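PDB 1Y9U: putative iron binding protein from Bordetella pertussis Tohama I, which binds ferric iron through tyrosine side chains and probably serves as the periplasmic solute-binding protein of an iron uptake system. Local coordinates for residues Y199-H203 against A273-Y277. Sequence-based numbering, arbitrary orientation.
Sequences YYVGH and ANYEY
His203 and Tyr275 pack edge to face where the first turns of helix 198-206 meet the Schellman motif that ends helix 264-273. In this periplasmic binding protein fold the helix carries Tyr199 and Tyr200, which bind ferric iron together with Tyr143 in the metal-loaded protein; no iron is bound to this chain here. The ring planes of His203 and Tyr275 stand at 89°. Tyr275 CD1 sits over the centre of the imidazole, 3.5 Å from His203 ND1. One face of the Tyr275 ring lies against the backbone of Gly202, whose C is 3.6 Å from Tyr275 CD1.

The Asn274 amide bonds His203 through OD1, while ND2 packs on Tyr199 and bonds Glu276 of its own segment. His203 NE2 donates to Asn274 OD1 over 2.7 Å, with an N-H...O angle of 161°. The acceptor lies in the imidazole plane, but the donor stands above the carbonyl plane. Asn274 CG is anti to the backbone N (chi1 -171°), which carries the amide across to Tyr199. There, in the conformer described here, one of two, ND2 rests over one ring face, offset toward the rim. The same ND2 donates to Glu276 OE2, which also forms salt bridges with Arg14 and Arg105. Glu276 OE1 is hydrogen-bonded to Ser103 OG. In the same Tyr199 conformer, Tyr199 CB lies 3.0 Å from Asn274 O.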
loop_
_atom_site.group_PDB
_atom_site.type_symbol
_atom_site.label_atom_id
_atom_site.label_comp_id
_atom_site.label_asym_id
_atom_site.label_seq_id
_atom_site.Cartn_x
_atom_site.Cartn_y
_atom_site.Cartn_z
ATOM N N TYR A 199 -2.578 -3.110 -7.537
ATOM C CA TYR A 199 -3.874 -2.229 -7.795
ATOM C C TYR A 199 -3.861 -1.447 -9.143
ATOM O O TYR A 199 -4.917 -1.230 -9.784
ATOM C CB TYR A 199 -4.302 -1.237 -6.607
ATOM C CG TYR A 199 -3.310 -0.074 -6.287
ATOM C CD1 TYR A 199 -3.317 1.051 -7.071
ATOM C CD2 TYR A 199 -2.430 -0.105 -5.229
ATOM C CE1 TYR A 199 -2.474 2.102 -6.838
ATOM C CE2 TYR A 199 -1.528 0.986 -5.023
ATOM C CZ TYR A 199 -1.614 2.052 -5.817
ATOM O OH TYR A 199 -0.706 3.047 -5.533
ATOM N N TYR A 200 -2.704 -1.007 -9.599
ATOM C CA TYR A 200 -2.747 -0.317 -10.875
ATOM C C TYR A 200 -3.166 -1.257 -12.014
ATOM O O TYR A 200 -3.774 -0.818 -12.996
ATOM C CB TYR A 200 -1.428 0.304 -11.255
ATOM C CG TYR A 200 -0.999 1.428 -10.347
ATOM C CD1 TYR A 200 0.135 1.316 -9.538
ATOM C CD2 TYR A 200 -1.713 2.613 -10.290
ATOM C CE1 TYR A 200 0.530 2.342 -8.722
ATOM C CE2 TYR A 200 -1.310 3.645 -9.483
ATOM C CZ TYR A 200 -0.181 3.503 -8.707
ATOM O OH TYR A 200 0.201 4.541 -7.893
ATOM N N VAL A 201 -2.862 -2.546 -11.881
ATOM C CA VAL A 201 -3.275 -3.548 -12.854
ATOM C C VAL A 201 -4.787 -3.776 -12.704
ATOM O O VAL A 201 -5.475 -3.989 -13.700
ATOM C CB VAL A 201 -2.478 -4.856 -12.705
ATOM C CG1 VAL A 201 -2.884 -5.852 -13.803
ATOM C CG2 VAL A 201 -0.989 -4.579 -12.726
ATOM N N GLY A 202 -5.320 -3.711 -11.480
ATOM C CA GLY A 202 -6.758 -3.676 -11.269
ATOM C C GLY A 202 -7.395 -2.540 -12.054
ATOM O O GLY A 202 -8.400 -2.742 -12.742
ATOM N N HIS A 203 -6.824 -1.336 -12.005
ATOM C CA HIS A 203 -7.336 -0.208 -12.773
ATOM C C HIS A 203 -7.238 -0.456 -14.263
ATOM O O HIS A 203 -8.211 -0.282 -14.982
ATOM C CB HIS A 203 -6.578 1.064 -12.410
ATOM C CG HIS A 203 -6.957 1.631 -11.074
ATOM N ND1 HIS A 203 -8.147 2.293 -10.860
ATOM C CD2 HIS A 203 -6.318 1.618 -9.886
ATOM C CE1 HIS A 203 -8.223 2.659 -9.596
ATOM N NE2 HIS A 203 -7.128 2.260 -8.982
ATOM N N ALA A 273 -12.603 -0.139 -4.149
ATOM C CA ALA A 273 -12.561 1.241 -4.600
ATOM C C ALA A 273 -11.255 1.611 -5.298
ATOM O O ALA A 273 -11.320 2.329 -6.285
ATOM C CB ALA A 273 -12.823 2.195 -3.462
ATOM N N ASN A 274 -10.090 1.175 -4.781
ATOM C CA ASN A 274 -8.805 1.438 -5.448
ATOM C C ASN A 274 -8.156 0.129 -5.889
ATOM O O ASN A 274 -6.965 0.115 -6.113
ATOM C CB ASN A 274 -7.804 2.235 -4.566
ATOM C CG ASN A 274 -6.554 2.704 -5.329
ATOM O OD1 ASN A 274 -6.658 3.197 -6.449
ATOM N ND2 ASN A 274 -5.367 2.542 -4.714
ATOM N N TYR A 275 -8.936 -0.949 -6.019
ATOM C CA TYR A 275 -8.476 -2.270 -6.455
ATOM C C TYR A 275 -7.353 -2.824 -5.584
ATOM O O TYR A 275 -6.476 -3.509 -6.065
ATOM C CB TYR A 275 -8.067 -2.253 -7.928
ATOM C CG TYR A 275 -9.236 -1.955 -8.827
ATOM C CD1 TYR A 275 -9.325 -0.766 -9.543
ATOM C CD2 TYR A 275 -10.263 -2.875 -8.971
ATOM C CE1 TYR A 275 -10.408 -0.511 -10.365
ATOM C CE2 TYR A 275 -11.338 -2.612 -9.766
ATOM C CZ TYR A 275 -11.407 -1.453 -10.467
ATOM O OH TYR A 275 -12.505 -1.244 -11.273
ATOM N N GLU A 276 -7.397 -2.486 -4.304
ATOM C CA GLU A 276 -6.460 -2.970 -3.323
ATOM C C GLU A 276 -6.950 -4.304 -2.762
ATOM O O GLU A 276 -7.995 -4.834 -3.178
ATOM C CB GLU A 276 -6.273 -1.920 -2.225
ATOM C CG GLU A 276 -5.523 -0.699 -2.729
ATOM C CD GLU A 276 -5.568 0.475 -1.798
ATOM O OE1 GLU A 276 -6.338 0.463 -0.806
ATOM O OE2 GLU A 276 -4.893 1.470 -2.110
ATOM N N TYR A 277 -6.133 -4.890 -1.890
ATOM C CA TYR A 277 -6.451 -6.187 -1.304
ATOM C C TYR A 277 -6.973 -5.941 0.105
ATOM O O TYR A 277 -6.336 -5.250 0.880
ATOM C CB TYR A 277 -5.198 -7.080 -1.311
ATOM C CG TYR A 277 -5.496 -8.576 -1.282
ATOM C CD1 TYR A 277 -5.499 -9.339 -2.452
ATOM C CD2 TYR A 277 -5.786 -9.222 -0.086
ATOM C CE1 TYR A 277 -5.756 -10.689 -2.426
ATOM C CE2 TYR A 277 -6.078 -10.582 -0.062
ATOM C CZ TYR A 277 -6.047 -11.303 -1.231
ATOM O OH TYR A 277 -6.334 -12.661 -1.208
#